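Local atomic coordinates of ribokinase (Thermotoga maritima, PDB entry 1VM7), a protein that probably catalyses the magnesium-dependent transfer of a phosphoryl group from ATP to O-5 of D-ribose, yielding D-ribose 5-phosphate and ADP. Residues 184-189 with 222-227; 18-23 with 148-153. All coordinates share one frame; numbering follows the deposited sequence.

In the fold
Ribokinase illustrates how one mixed, largely parallel sheet can serve two different kinds of contact. Both contacts are buried and reach the central sheet of the large domain, their centres about 17 Å apart and their nearest atoms about 8 Å apart without touching. Contact 1 joins two adjacent strands, 186-187 and 222-226, and lives on main-chain hydrogen bonds, with side chains packing on the two sheet faces. Contact 2 lies at the ends of strands 17-20 and 143-146, where loops replace strands, and relies instead on side chains: one serine-carboxylate bond and a few apolar touches. Contact 1 includes residues predicted to bind ATP, contact 2 one predicted to bind the sugar.

Contact 1: 184-189 with 222-227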
# COMPACT_ATOMS: atom_id res chain seq x y z
N LEU A 184 1.09 34.37 -12.08
CA LEU A 184 1.12 33.32 -13.10
C LEU A 184 1.27 33.85 -14.51
O LEU A 184 0.60 34.80 -14.90
CB LEU A 184 -0.18 32.53 -13.08
CG LEU A 184 -0.56 31.84 -11.78
CD1 LEU A 184 -1.67 30.89 -12.08
CD2 LEU A 184 0.65 31.15 -11.10
N ASP A 185 2.12 33.19 -15.28
CA ASP A 185 2.20 33.40 -16.72
C ASP A 185 1.25 32.44 -17.45
O ASP A 185 0.63 32.78 -18.44
CB ASP A 185 3.66 33.27 -17.19
CG ASP A 185 4.53 34.40 -16.64
OD1 ASP A 185 4.41 35.53 -17.15
OD2 ASP A 185 5.29 34.20 -15.67
N TYR A 186 1.14 31.23 -16.92
CA TYR A 186 0.21 30.22 -17.44
C TYR A 186 -0.54 29.54 -16.31
O TYR A 186 0.07 29.09 -15.32
CB TYR A 186 0.94 29.15 -18.29
CG TYR A 186 1.50 29.70 -19.57
CD1 TYR A 186 2.77 30.24 -19.61
CD2 TYR A 186 0.75 29.71 -20.73
CE1 TYR A 186 3.29 30.76 -20.76
CE2 TYR A 186 1.25 30.25 -21.90
CZ TYR A 186 2.53 30.77 -21.91
OH TYR A 186 3.06 31.32 -23.06
N LEU A 187 -1.86 29.49 -16.45
CA LEU A 187 -2.71 28.66 -15.60
C LEU A 187 -3.29 27.58 -16.49
O LEU A 187 -3.86 27.88 -17.54
CB LEU A 187 -3.83 29.50 -14.98
CG LEU A 187 -4.75 28.80 -13.97
CD1 LEU A 187 -4.02 28.57 -12.69
CD2 LEU A 187 -6.02 29.59 -13.73
N THR A 188 -3.17 26.33 -16.08
CA THR A 188 -3.48 25.21 -17.00
C THR A 188 -4.51 24.25 -16.39
O THR A 188 -4.20 23.10 -16.15
CB THR A 188 -2.20 24.42 -17.37
OG1 THR A 188 -1.68 23.74 -16.22
CG2 THR A 188 -1.12 25.35 -17.93
N PRO A 189 -5.73 24.72 -16.12
CA PRO A 189 -6.71 23.82 -15.53
C PRO A 189 -7.29 22.89 -16.58
O PRO A 189 -7.35 23.26 -17.73
CB PRO A 189 -7.80 24.79 -15.05
CG PRO A 189 -7.75 25.87 -16.07
CD PRO A 189 -6.30 26.05 -16.39
N ASN A 222 -1.84 34.01 -19.21
CA ASN A 222 -2.43 33.07 -20.17
C ASN A 222 -3.18 31.99 -19.43
O ASN A 222 -2.65 31.42 -18.45
CB ASN A 222 -1.35 32.36 -21.00
CG ASN A 222 -0.56 33.29 -21.89
OD1 ASN A 222 -0.93 33.49 -23.05
ND2 ASN A 222 0.53 33.85 -21.36
N VAL A 223 -4.40 31.69 -19.85
CA VAL A 223 -5.06 30.46 -19.39
C VAL A 223 -5.08 29.41 -20.50
O VAL A 223 -5.51 29.67 -21.61
CB VAL A 223 -6.53 30.69 -18.92
CG1 VAL A 223 -7.08 29.38 -18.30
CG2 VAL A 223 -6.60 31.84 -17.93
N ILE A 224 -4.61 28.21 -20.18
CA ILE A 224 -4.70 27.09 -21.11
C ILE A 224 -5.65 26.09 -20.49
O ILE A 224 -5.34 25.48 -19.47
CB ILE A 224 -3.34 26.41 -21.34
CG1 ILE A 224 -2.34 27.41 -21.93
CG2 ILE A 224 -3.49 25.21 -22.28
CD1 ILE A 224 -0.93 26.86 -21.98
N VAL A 225 -6.81 25.93 -21.09
CA VAL A 225 -7.76 24.97 -20.56
C VAL A 225 -7.64 23.65 -21.32
O VAL A 225 -7.91 23.61 -22.50
CB VAL A 225 -9.21 25.47 -20.61
CG1 VAL A 225 -10.11 24.56 -19.78
CG2 VAL A 225 -9.30 26.93 -20.10
N LYS A 226 -7.24 22.59 -20.63
CA LYS A 226 -7.11 21.28 -21.26
C LYS A 226 -8.48 20.64 -21.33
O LYS A 226 -9.07 20.36 -20.29
CB LYS A 226 -6.18 20.39 -20.45
CG LYS A 226 -4.84 21.06 -20.08
CD LYS A 226 -3.94 20.10 -19.29
CE LYS A 226 -3.37 20.74 -18.00
NZ LYS A 226 -2.62 19.75 -17.18
N LEU A 227 -9.00 20.41 -22.54
CA LEU A 227 -10.37 19.87 -22.69
C LEU A 227 -10.48 18.41 -23.12
O LEU A 227 -11.54 18.00 -23.56
CB LEU A 227 -11.20 20.73 -23.66
CG LEU A 227 -11.18 22.25 -23.50
CD1 LEU A 227 -11.96 22.91 -24.64
CD2 LEU A 227 -11.75 22.64 -22.15
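Leu187 and Ile224 lie where the two strands are knit most closely. The backbone N of Leu187 gives a 2.9 Å hydrogen bond to Asn222 O, and Leu187 O in turn accepts one from Ile224 N at 2.8 Å, both close to the C=O direction of the acceptor. Further along, Lys226 N reaches Pro189 O at 3.0 Å. On the face that carries Leu187 and Val223, which pack on Phe215 of helix 208-217, Pro189 meets Val223 at about a right angle, CD against CG1 at 3.9 Å. The chain runs from strand 186-187 through helices 191-202 and 208-217 to its parallel neighbour 222-226, the beta-alpha-beta crossover of a Rossmann-like kinase domain. The other side carries Tyr186 and Asn222. Each has CG anti to its carbonyl carbon (chi1 -68° and -65°), which sends the phenol ring and the amide out from the sheet the same way, side by side, stacked with planes 13° apart. ND2 sits over one ring face, offset toward the rim, and CD2 of Tyr186 is 3.4 Å from CB of Asn222. The same CD2 lies 3.5 Å from Ile224 CD1, while Phe264 meets the ring edge-to-face. An alanine in place of Tyr186 would probably open a gap beside Ile224 CD1 and leave the Asn222 amide without its flat neighbour. The two ends are more open. At one, Asn222 ND2 bonds Asp185 O at 3.1 Å, with the acceptor in the amide plane, whereas the backbone N of Asn222 makes only a weak, bent bond to that oxygen; OD1 turns to Asn236. At the other, partly exposed Lys226 bends at its third torsion, CE passing 3.1 Å from Thr188 O, and NZ reaches Asn261 and a salt bridge with Asp169, near the predicted ATP site.

Contact 2: 18-23 with 148-153; sequences SVVGSS and NEIPFE
Ser22 and Glu149 supply the polar half of this contact. With OG set between the backbone N and the carbonyl carbon (chi1 64°), the hydroxyl faces the carboxylate and donates to OE1 of Glu149; the modelled separation of these two oxygens, 2.5 Å, is very short and its exact value doubtful. Glu149, extended beyond CG, reaches OG with OE1 while its CB packs against the serine CB. Both oxygens have further partners at the start of helix 53-65: OE1 of Glu149 accepts from Lys53 N, and OG of Ser22 from Gly54 N, so a main-chain N-H holds each oxygen of the pair.

The apolar half belongs to Ile150. Its CG2 lies against the backbone of Gly21, 3.7 Å from the carbonyl C of that glycine, while CD1 reaches CG1 of Val20 at 4.1 Å, the two side chains crossing at about a right angle. Val20 and Ile150 both continue onto helix 152-161, touching Cys158 and Thr155 respectively.

Loops leaving the C-terminal ends of adjacent parallel strands, 17-20 and 143-146, meet here, consistent with the sugar pocket of PfkB-family kinases, to which Glu149 is predicted to belong.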
# COMPACT_ATOMS: atom_id res chain seq x y z
N SER A 18 12.71 24.36 -14.35
CA SER A 18 12.61 23.73 -13.05
C SER A 18 11.18 23.34 -12.79
O SER A 18 10.25 24.06 -13.15
CB SER A 18 13.05 24.69 -11.96
OG SER A 18 14.43 24.94 -12.04
N VAL A 19 11.00 22.17 -12.19
CA VAL A 19 9.71 21.74 -11.68
C VAL A 19 9.85 21.74 -10.17
O VAL A 19 10.85 21.28 -9.64
CB VAL A 19 9.26 20.29 -12.13
CG1 VAL A 19 7.86 20.00 -11.61
CG2 VAL A 19 9.26 20.12 -13.61
N VAL A 20 8.86 22.32 -9.49
CA VAL A 20 8.82 22.27 -8.04
C VAL A 20 7.50 21.60 -7.67
O VAL A 20 6.43 22.13 -7.90
CB VAL A 20 8.94 23.66 -7.40
CG1 VAL A 20 8.88 23.53 -5.88
CG2 VAL A 20 10.24 24.35 -7.84
N GLY A 21 7.59 20.40 -7.12
CA GLY A 21 6.41 19.62 -6.93
C GLY A 21 6.60 18.21 -6.41
O GLY A 21 7.59 17.86 -5.75
N SER A 22 5.61 17.39 -6.71
CA SER A 22 5.35 16.16 -6.00
C SER A 22 5.94 14.90 -6.67
O SER A 22 6.05 14.81 -7.90
CB SER A 22 3.84 16.01 -5.91
OG SER A 22 3.29 15.86 -7.23
N SER A 23 6.37 13.96 -5.83
CA SER A 23 6.78 12.61 -6.24
C SER A 23 5.96 11.58 -5.41
O SER A 23 5.92 11.70 -4.19
CB SER A 23 8.25 12.34 -5.92
OG SER A 23 9.13 13.21 -6.58
N ASN A 148 -0.39 21.43 -7.55
CA ASN A 148 -0.91 21.67 -6.20
C ASN A 148 -0.84 20.44 -5.31
O ASN A 148 -1.76 20.20 -4.56
CB ASN A 148 -2.35 22.19 -6.28
CG ASN A 148 -2.88 22.70 -4.94
OD1 ASN A 148 -2.18 23.36 -4.19
ND2 ASN A 148 -4.14 22.43 -4.67
N GLU A 149 0.28 19.71 -5.38
CA GLU A 149 0.48 18.49 -4.58
C GLU A 149 1.62 18.59 -3.53
O GLU A 149 2.20 17.59 -3.11
CB GLU A 149 0.72 17.34 -5.53
CG GLU A 149 -0.54 16.82 -6.22
CD GLU A 149 -0.27 15.56 -7.02
OE1 GLU A 149 0.89 15.37 -7.43
OE2 GLU A 149 -1.20 14.74 -7.24
N ILE A 150 1.95 19.81 -3.15
CA ILE A 150 2.86 20.09 -2.06
C ILE A 150 2.20 21.22 -1.29
O ILE A 150 1.14 21.73 -1.70
CB ILE A 150 4.29 20.45 -2.59
CG1 ILE A 150 4.25 21.68 -3.51
CG2 ILE A 150 4.86 19.27 -3.32
CD1 ILE A 150 5.60 22.17 -3.93
N PRO A 151 2.77 21.59 -0.15
CA PRO A 151 2.12 22.64 0.63
C PRO A 151 1.95 23.89 -0.21
O PRO A 151 2.89 24.29 -0.90
CB PRO A 151 3.12 22.88 1.77
CG PRO A 151 3.79 21.60 1.93
CD PRO A 151 4.00 21.13 0.54
N PHE A 152 0.75 24.47 -0.19
CA PHE A 152 0.46 25.55 -1.10
C PHE A 152 1.43 26.72 -0.87
O PHE A 152 1.86 27.38 -1.80
CB PHE A 152 -0.97 26.04 -0.94
CG PHE A 152 -1.32 27.08 -1.93
CD1 PHE A 152 -1.39 26.74 -3.28
CD2 PHE A 152 -1.45 28.40 -1.55
CE1 PHE A 152 -1.68 27.69 -4.23
CE2 PHE A 152 -1.73 29.38 -2.50
CZ PHE A 152 -1.84 29.02 -3.84
N GLU A 153 1.78 26.94 0.39
CA GLU A 153 2.67 28.05 0.73
C GLU A 153 3.98 28.01 -0.04
O GLU A 153 4.60 29.05 -0.29
CB GLU A 153 3.02 28.07 2.22
CG GLU A 153 3.87 26.85 2.67
CD GLU A 153 4.80 27.15 3.82
OE1 GLU A 153 4.40 27.95 4.69
OE2 GLU A 153 5.93 26.60 3.84